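Local structure of racemase (Pseudovibrio sp. JE062, 3MKC) at residues D207-Y212 with A335-Y340; E233-E238 with Q310-N315. The protein is probably a racemase, of the mandelate racemase/muconate lactonizing enzyme family, in which an N-terminal domain accompanies a TIM-type barrel of the enolase superfamily. One frame throughout, in Å; residues are numbered along the deposited sequence.

Contact 1. Residues D207-Y212 with A335-Y340; sequences DMMVDY and APYFEY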
ATOM      1  N   ASP A 207      19.077  -0.146   6.042  1.00 19.81           N
ATOM      2  CA  ASP A 207      18.035  -0.000   7.050  1.00 18.24           C
ATOM      3  C   ASP A 207      17.222  -1.280   7.131  1.00 16.07           C
ATOM      4  O   ASP A 207      16.965  -1.923   6.113  1.00 16.30           O
ATOM      5  CB  ASP A 207      17.117   1.170   6.717  1.00 18.64           C
ATOM      6  CG  ASP A 207      17.603   2.473   7.305  1.00 19.99           C
ATOM      7  OD1 ASP A 207      17.883   2.493   8.521  1.00 21.85           O
ATOM      8  OD2 ASP A 207      17.691   3.473   6.563  1.00 17.19           O
HETATM    9  N   MSE A 208      16.802  -1.641   8.341  1.00 15.09           N
HETATM   10  CA  MSE A 208      16.032  -2.859   8.542  1.00 14.52           C
HETATM   11  C   MSE A 208      14.771  -2.610   9.348  1.00 14.67           C
HETATM   12  O   MSE A 208      14.836  -2.138  10.484  1.00 14.39           O
HETATM   13  CB  MSE A 208      16.880  -3.904   9.262  1.00 15.71           C
HETATM   14  CG  MSE A 208      16.200  -5.255   9.428  1.00 17.84           C
HETATM   15 SE   MSE A 208      17.418  -6.593  10.113  1.00 31.04          SE
HETATM   16  CE  MSE A 208      16.448  -7.209  11.633  1.00 20.83           C
HETATM   17  N   MSE A 209      13.633  -2.945   8.749  1.00 14.80           N
HETATM   18  CA  MSE A 209      12.330  -2.793   9.386  1.00 15.41           C
HETATM   19  C   MSE A 209      11.860  -4.167   9.840  1.00 16.01           C
HETATM   20  O   MSE A 209      12.329  -5.183   9.328  1.00 16.65           O
HETATM   21  CB  MSE A 209      11.314  -2.217   8.405  1.00 15.95           C
HETATM   22  CG  MSE A 209      11.596  -0.770   7.999  1.00 17.50           C
HETATM   23 SE   MSE A 209      12.985  -0.503   6.682  1.00 24.11          SE
HETATM   24  CE  MSE A 209      12.174   0.936   5.739  1.00 18.71           C
ATOM     25  N   VAL A 210      10.940  -4.204  10.798  1.00 15.71           N
ATOM     26  CA  VAL A 210      10.443  -5.483  11.300  1.00 15.68           C
ATOM     27  C   VAL A 210       8.924  -5.519  11.447  1.00 17.52           C
ATOM     28  O   VAL A 210       8.321  -4.600  12.011  1.00 16.05           O
ATOM     29  CB  VAL A 210      11.068  -5.824  12.672  1.00 15.61           C
ATOM     30  CG1 VAL A 210      10.640  -7.225  13.104  1.00 16.58           C
ATOM     31  CG2 VAL A 210      12.589  -5.730  12.591  1.00 16.53           C
ATOM     32  N   ASP A 211       8.325  -6.589  10.932  1.00 16.76           N
ATOM     33  CA  ASP A 211       6.885  -6.811  10.994  1.00 17.50           C
ATOM     34  C   ASP A 211       6.681  -7.947  11.983  1.00 18.25           C
ATOM     35  O   ASP A 211       7.057  -9.089  11.710  1.00 19.06           O
ATOM     36  CB  ASP A 211       6.358  -7.208   9.607  1.00 18.56           C
ATOM     37  CG  ASP A 211       4.870  -7.549   9.606  1.00 17.20           C
ATOM     38  OD1 ASP A 211       4.222  -7.471  10.668  1.00 19.05           O
ATOM     39  OD2 ASP A 211       4.348  -7.896   8.526  1.00 17.08           O
ATOM     40  N   TYR A 212       6.100  -7.635  13.135  1.00 16.96           N
ATOM     41  CA  TYR A 212       5.879  -8.641  14.165  1.00 17.38           C
ATOM     42  C   TYR A 212       4.581  -9.424  13.962  1.00 16.37           C
ATOM     43  O   TYR A 212       4.262 -10.330  14.732  1.00 17.85           O
ATOM     44  CB  TYR A 212       5.930  -7.971  15.543  1.00 16.83           C
ATOM     45  CG  TYR A 212       7.292  -7.381  15.859  1.00 15.66           C
ATOM     46  CD1 TYR A 212       8.273  -8.135  16.500  1.00 14.95           C
ATOM     47  CD2 TYR A 212       7.610  -6.082  15.481  1.00 15.94           C
ATOM     48  CE1 TYR A 212       9.543  -7.605  16.759  1.00 14.73           C
ATOM     49  CE2 TYR A 212       8.865  -5.544  15.729  1.00 15.10           C
ATOM     50  CZ  TYR A 212       9.831  -6.308  16.368  1.00 16.04           C
ATOM     51  OH  TYR A 212      11.078  -5.770  16.615  1.00 15.05           O
ATOM     52  N   ALA A 335       8.404  10.389   3.455  1.00 12.52           N
ATOM     53  CA  ALA A 335       9.408   9.573   4.132  1.00 11.45           C
ATOM     54  C   ALA A 335      10.537   9.132   3.205  1.00 11.38           C
ATOM     55  O   ALA A 335      10.410   9.202   1.986  1.00 12.04           O
ATOM     56  CB  ALA A 335       8.741   8.352   4.756  1.00 12.05           C
ATOM     57  N   PRO A 336      11.661   8.664   3.778  1.00 13.32           N
ATOM     58  CA  PRO A 336      12.813   8.215   2.982  1.00 13.29           C
ATOM     59  C   PRO A 336      12.534   6.994   2.115  1.00 14.44           C
ATOM     60  O   PRO A 336      13.172   6.803   1.078  1.00 13.85           O
ATOM     61  CB  PRO A 336      13.875   7.895   4.038  1.00 13.97           C
ATOM     62  CG  PRO A 336      13.458   8.689   5.235  1.00 17.63           C
ATOM     63  CD  PRO A 336      11.960   8.571   5.217  1.00 11.79           C
ATOM     64  N   TYR A 337      11.602   6.157   2.554  1.00 13.18           N
ATOM     65  CA  TYR A 337      11.265   4.942   1.824  1.00 13.97           C
ATOM     66  C   TYR A 337       9.753   4.750   1.752  1.00 14.57           C
ATOM     67  O   TYR A 337       8.989   5.513   2.347  1.00 14.06           O
ATOM     68  CB  TYR A 337      11.863   3.720   2.527  1.00 15.01           C
ATOM     69  CG  TYR A 337      13.318   3.865   2.923  1.00 16.18           C
ATOM     70  CD1 TYR A 337      14.319   3.934   1.957  1.00 17.40           C
ATOM     71  CD2 TYR A 337      13.691   3.912   4.268  1.00 16.35           C
ATOM     72  CE1 TYR A 337      15.656   4.042   2.317  1.00 18.61           C
ATOM     73  CE2 TYR A 337      15.029   4.021   4.642  1.00 18.17           C
ATOM     74  CZ  TYR A 337      16.005   4.084   3.659  1.00 18.82           C
ATOM     75  OH  TYR A 337      17.330   4.184   4.011  1.00 20.72           O
ATOM     76  N   PHE A 338       9.348   3.723   1.005  1.00 15.00           N
ATOM     77  CA  PHE A 338       7.949   3.339   0.847  1.00 15.00           C
ATOM     78  C   PHE A 338       7.965   1.841   0.542  1.00 16.57           C
ATOM     79  O   PHE A 338       8.941   1.339  -0.027  1.00 16.36           O
ATOM     80  CB  PHE A 338       7.279   4.143  -0.274  1.00 15.25           C
ATOM     81  CG  PHE A 338       7.805   3.851  -1.650  1.00 16.38           C
ATOM     82  CD1 PHE A 338       7.025   3.162  -2.570  1.00 16.77           C
ATOM     83  CD2 PHE A 338       9.071   4.278  -2.030  1.00 16.20           C
ATOM     84  CE1 PHE A 338       7.495   2.898  -3.854  1.00 16.17           C
ATOM     85  CE2 PHE A 338       9.554   4.020  -3.316  1.00 17.54           C
ATOM     86  CZ  PHE A 338       8.764   3.329  -4.226  1.00 15.52           C
ATOM     87  N   GLU A 339       6.918   1.117   0.930  1.00 16.36           N
ATOM     88  CA  GLU A 339       6.913  -0.324   0.701  1.00 17.05           C
ATOM     89  C   GLU A 339       6.731  -0.704  -0.753  1.00 18.54           C
ATOM     90  O   GLU A 339       5.857  -0.181  -1.445  1.00 17.45           O
ATOM     91  CB  GLU A 339       5.846  -1.033   1.539  1.00 18.19           C
ATOM     92  CG  GLU A 339       5.804  -2.543   1.289  1.00 17.14           C
ATOM     93  CD  GLU A 339       4.937  -3.300   2.279  1.00 18.34           C
ATOM     94  OE1 GLU A 339       3.852  -2.797   2.634  1.00 16.70           O
ATOM     95  OE2 GLU A 339       5.335  -4.411   2.692  1.00 19.69           O
ATOM     96  N   TYR A 340       7.568  -1.633  -1.197  1.00 18.86           N
ATOM     97  CA  TYR A 340       7.520  -2.108  -2.563  1.00 21.60           C
ATOM     98  C   TYR A 340       7.873  -3.591  -2.585  1.00 22.83           C
ATOM     99  O   TYR A 340       8.751  -4.042  -1.853  1.00 25.42           O
ATOM    100  CB  TYR A 340       8.524  -1.338  -3.413  1.00 22.25           C
ATOM    101  CG  TYR A 340       8.300  -1.465  -4.900  1.00 21.18           C
ATOM    102  CD1 TYR A 340       7.426  -0.611  -5.568  1.00 21.23           C
ATOM    103  CD2 TYR A 340       8.973  -2.434  -5.642  1.00 21.77           C
ATOM    104  CE1 TYR A 340       7.230  -0.713  -6.943  1.00 22.00           C
ATOM    105  CE2 TYR A 340       8.785  -2.549  -7.018  1.00 20.75           C
ATOM    106  CZ  TYR A 340       7.914  -1.686  -7.659  1.00 22.51           C
ATOM    107  OH  TYR A 340       7.724  -1.795  -9.010  1.00 23.06           O
TER
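The ring of Tyr337 is met from two directions by the 207-212 segment. At its edge, near the ring plane, lies the carboxylate of Asp207. The methyl of Met209 approaches at a slant, CE lying 3.6 Å from CD2 of Tyr337. One face carries Pro336 from the tyrosine's own segment, with CB 4.0 Å above the plane and displaced from the ring centre toward its margin. The two side chains of the polar pair meet at about a right angle, and their flat groups are turned 71° apart. The Tyr337 hydroxyl donates to Asp207, with 2.7 Å between OH and OD2, and uses the anti lone pair of OD2, the one directed away from OD1. Asp207 and Tyr337 are partly exposed, which probably makes a charged acceptor acceptable, whereas Met209, a selenomethionine, is buried and contributes apolar surface. Its long chain suits the task: CG lies anti to the carbonyl carbon (chi1 -68°), and bends at the two following bonds bring CE to the ring. The contact spans the barrel interior near the N-terminal ends of its strands. Strand 207-211 runs parallel between 175-179 and 236-238, while 339-340 pairs with 137-143. Tyr141 of that strand packs on Met209, and outside the barrel wall helix 188-202 covers Met208 and helix 319-331 covers Phe338.

Contact 2. Residues E233-E238 with Q310-N315; sequences ELYFAE and QVMPHN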
ATOM      1  N   GLU A 233      19.423  -0.698  16.067  1.00 20.12           N
ATOM      2  CA  GLU A 233      19.069   0.486  15.295  1.00 20.42           C
ATOM      3  C   GLU A 233      18.067   0.205  14.177  1.00 17.22           C
ATOM      4  O   GLU A 233      18.235   0.675  13.046  1.00 17.83           O
ATOM      5  CB  GLU A 233      20.335   1.100  14.689  1.00 24.36           C
ATOM      6  CG  GLU A 233      21.421   1.430  15.710  1.00 30.38           C
ATOM      7  CD  GLU A 233      22.673   1.998  15.065  1.00 35.39           C
ATOM      8  OE1 GLU A 233      22.554   2.973  14.290  1.00 36.91           O
ATOM      9  OE2 GLU A 233      23.778   1.473  15.335  1.00 38.57           O
ATOM     10  N   LEU A 234      17.026  -0.556  14.490  1.00 17.49           N
ATOM     11  CA  LEU A 234      16.006  -0.888  13.498  1.00 16.18           C
ATOM     12  C   LEU A 234      15.209   0.363  13.118  1.00 16.04           C
ATOM     13  O   LEU A 234      15.004   1.257  13.944  1.00 15.93           O
ATOM     14  CB  LEU A 234      15.085  -1.978  14.061  1.00 17.34           C
ATOM     15  CG  LEU A 234      15.833  -3.246  14.514  1.00 18.16           C
ATOM     16  CD1 LEU A 234      14.873  -4.222  15.180  1.00 18.94           C
ATOM     17  CD2 LEU A 234      16.510  -3.899  13.304  1.00 18.64           C
ATOM     18  N   TYR A 235      14.765   0.420  11.865  1.00 14.48           N
ATOM     19  CA  TYR A 235      14.013   1.566  11.375  1.00 12.51           C
ATOM     20  C   TYR A 235      12.641   1.670  12.034  1.00 12.47           C
ATOM     21  O   TYR A 235      12.225   2.757  12.430  1.00 15.06           O
ATOM     22  CB  TYR A 235      13.839   1.495   9.861  1.00 12.13           C
ATOM     23  CG  TYR A 235      13.348   2.799   9.294  1.00 12.69           C
ATOM     24  CD1 TYR A 235      14.244   3.746   8.798  1.00 12.30           C
ATOM     25  CD2 TYR A 235      11.992   3.121   9.315  1.00 11.64           C
ATOM     26  CE1 TYR A 235      13.803   4.979   8.336  1.00 12.87           C
ATOM     27  CE2 TYR A 235      11.543   4.345   8.866  1.00 10.78           C
ATOM     28  CZ  TYR A 235      12.446   5.275   8.379  1.00 11.64           C
ATOM     29  OH  TYR A 235      11.999   6.511   7.959  1.00 13.97           O
ATOM     30  N   PHE A 236      11.925   0.555  12.128  1.00 11.35           N
ATOM     31  CA  PHE A 236      10.630   0.589  12.787  1.00 11.24           C
ATOM     32  C   PHE A 236      10.107  -0.754  13.260  1.00 13.32           C
ATOM     33  O   PHE A 236      10.635  -1.809  12.893  1.00 15.29           O
ATOM     34  CB  PHE A 236       9.580   1.329  11.924  1.00 11.17           C
ATOM     35  CG  PHE A 236       9.118   0.595  10.672  1.00 12.92           C
ATOM     36  CD1 PHE A 236       8.705  -0.739  10.710  1.00 12.31           C
ATOM     37  CD2 PHE A 236       8.971   1.300   9.479  1.00 12.30           C
ATOM     38  CE1 PHE A 236       8.148  -1.352   9.576  1.00 12.70           C
ATOM     39  CE2 PHE A 236       8.414   0.702   8.338  1.00 12.13           C
ATOM     40  CZ  PHE A 236       8.001  -0.626   8.387  1.00 13.83           C
ATOM     41  N   ALA A 237       9.084  -0.697  14.110  1.00 12.40           N
ATOM     42  CA  ALA A 237       8.449  -1.883  14.657  1.00 11.33           C
ATOM     43  C   ALA A 237       7.002  -1.868  14.175  1.00 12.97           C
ATOM     44  O   ALA A 237       6.201  -1.039  14.612  1.00 11.60           O
ATOM     45  CB  ALA A 237       8.504  -1.852  16.163  1.00 10.13           C
ATOM     46  N   GLU A 238       6.687  -2.789  13.270  1.00 11.91           N
ATOM     47  CA  GLU A 238       5.355  -2.899  12.679  1.00 14.22           C
ATOM     48  C   GLU A 238       4.489  -4.010  13.271  1.00 14.04           C
ATOM     49  O   GLU A 238       4.989  -5.067  13.637  1.00 14.31           O
ATOM     50  CB  GLU A 238       5.500  -3.144  11.179  1.00 15.72           C
ATOM     51  CG  GLU A 238       4.212  -3.464  10.452  1.00 16.60           C
ATOM     52  CD  GLU A 238       4.450  -3.736   8.980  1.00 19.20           C
ATOM     53  OE1 GLU A 238       5.390  -3.140   8.416  1.00 16.04           O
ATOM     54  OE2 GLU A 238       3.693  -4.533   8.391  1.00 21.05           O
ATOM     55  N   GLN A 310       5.464   9.974   9.592  1.00  9.21           N
ATOM     56  CA  GLN A 310       5.825   9.490   8.264  1.00  7.35           C
ATOM     57  C   GLN A 310       4.738   8.587   7.727  1.00  9.31           C
ATOM     58  O   GLN A 310       3.983   7.991   8.494  1.00 10.56           O
ATOM     59  CB  GLN A 310       7.120   8.672   8.323  1.00  6.88           C
ATOM     60  CG  GLN A 310       8.308   9.408   8.887  1.00  8.39           C
ATOM     61  CD  GLN A 310       9.606   8.650   8.653  1.00  9.62           C
ATOM     62  OE1 GLN A 310       9.620   7.417   8.621  1.00 12.88           O
ATOM     63  NE2 GLN A 310      10.699   9.383   8.500  1.00  9.19           N
ATOM     64  N   VAL A 311       4.661   8.482   6.404  1.00  9.87           N
ATOM     65  CA  VAL A 311       3.693   7.593   5.791  1.00  9.46           C
ATOM     66  C   VAL A 311       4.409   6.719   4.775  1.00 11.73           C
ATOM     67  O   VAL A 311       5.121   7.215   3.907  1.00 12.90           O
ATOM     68  CB  VAL A 311       2.572   8.348   5.068  1.00  8.29           C
ATOM     69  CG1 VAL A 311       1.590   7.346   4.449  1.00  8.71           C
ATOM     70  CG2 VAL A 311       1.841   9.262   6.048  1.00  9.89           C
HETATM   71  N   MSE A 312       4.240   5.413   4.926  1.00 11.84           N
HETATM   72  CA  MSE A 312       4.810   4.426   4.013  1.00 10.53           C
HETATM   73  C   MSE A 312       3.627   3.501   3.808  1.00 10.01           C
HETATM   74  O   MSE A 312       3.435   2.548   4.563  1.00 12.32           O
HETATM   75  CB  MSE A 312       5.970   3.671   4.661  1.00 11.13           C
HETATM   76  CG  MSE A 312       7.229   4.512   4.848  1.00 11.37           C
HETATM   77 SE   MSE A 312       8.755   3.467   5.344  1.00 20.03          SE
HETATM   78  CE  MSE A 312       9.942   4.911   5.660  1.00 11.37           C
ATOM     79  N   PRO A 313       2.803   3.786   2.793  1.00 11.95           N
ATOM     80  CA  PRO A 313       1.623   2.966   2.525  1.00 12.21           C
ATOM     81  C   PRO A 313       1.894   1.485   2.343  1.00 13.04           C
ATOM     82  O   PRO A 313       2.827   1.096   1.636  1.00 13.47           O
ATOM     83  CB  PRO A 313       1.036   3.603   1.266  1.00 12.43           C
ATOM     84  CG  PRO A 313       1.489   5.028   1.353  1.00 12.55           C
ATOM     85  CD  PRO A 313       2.918   4.868   1.798  1.00 12.67           C
ATOM     86  N   HIS A 314       1.076   0.666   2.993  1.00 12.54           N
ATOM     87  CA  HIS A 314       1.213  -0.778   2.873  1.00 15.98           C
ATOM     88  C   HIS A 314       1.026  -1.091   1.395  1.00 17.56           C
ATOM     89  O   HIS A 314       0.134  -0.540   0.741  1.00 16.88           O
ATOM     90  CB  HIS A 314       0.137  -1.476   3.694  1.00 17.35           C
ATOM     91  CG  HIS A 314       0.083  -2.957   3.487  1.00 19.47           C
ATOM     92  ND1 HIS A 314       1.088  -3.806   3.898  1.00 23.00           N
ATOM     93  CD2 HIS A 314      -0.862  -3.742   2.920  1.00 19.02           C
ATOM     94  CE1 HIS A 314       0.762  -5.050   3.595  1.00 19.85           C
ATOM     95  NE2 HIS A 314      -0.416  -5.038   3.000  1.00 20.55           N
ATOM     96  N   ASN A 315       1.872  -1.968   0.865  1.00 19.23           N
ATOM     97  CA  ASN A 315       1.795  -2.331  -0.538  1.00 20.45           C
ATOM     98  C   ASN A 315       2.149  -3.797  -0.751  1.00 21.45           C
ATOM     99  O   ASN A 315       3.320  -4.179  -0.703  1.00 21.34           O
ATOM    100  CB  ASN A 315       2.723  -1.430  -1.360  1.00 20.48           C
ATOM    101  CG  ASN A 315       2.871  -1.897  -2.799  1.00 23.20           C
ATOM    102  OD1 ASN A 315       2.030  -2.630  -3.312  1.00 23.48           O
ATOM    103  ND2 ASN A 315       3.940  -1.461  -3.458  1.00 22.22           N
TER
HETATM  104  O   HOH W   1       2.056  -2.978   6.975  1.00 32.33           O
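Met312 stretches toward Tyr235 and Phe236. Beyond CB its chain is extended, and CB and CG serve as the arm that carries the heavier atoms across. SE, the selenium of this selenomethionine, comes to the edge of the Phe236 ring, 4.1 Å from CE2 and close to the ring plane. SE also lies obliquely to the Tyr235 ring, 5.4 Å from its centroid and 45° off its normal. Both selenium-ring pairs are Met-aromatic contacts, and an unbranched, polarisable chain is well suited to touching two differently turned rings. The terminal CE is a methyl packed on Tyr235, 3.6 Å from its CE2 and 3.5 Å from its OH. Beside it, Gln310 arrives from the direction opposite to Tyr235, with amide and ring planes only 24° apart. The tyrosine hydroxyl donates to the amide oxygen, OH to OE1 2.6 Å, approaching a lone pair of OE1 within the plane of the carbonyl group, at a C=O...donor angle of 111°. At the other end of the segments, a water makes weak bonds to Glu238 OE2 and His314 ND1. Arg259 holds the carbonyl of Tyr235 and makes a cation-pi contact with its ring. The chemistry thus divides: a neutral amide accepts the phenol proton of the buried Tyr235, the selenium and methyl supply apolar, polarisable surface to the rings, and the nearby arginine would probably make the hydroxyl a somewhat stronger donor.

Contacts 1 and 2 form one continuous piece of barrel interior, their centres about 4 Å apart. Strands 207-211 and 236-238 are neighbours, joined by a probable hydrogen bond from Glu238 N to Val210 O (2.7 Å). On the other wall, Glu339 OE1 accepts a probable bond from Asn315 N at 2.8 Å, while Tyr337 O packs 3.2 Å from Met312 CG. Asp207 and Tyr235 lie at or just before the starts of their strands, and Met209 and Phe236 come next. Toward the C-terminal ends, where enolase-superfamily barrels have their active sites, the polar groups gather: Asp211 and Glu238 bring like charges close, and Lys177 forms a salt bridge with Glu238.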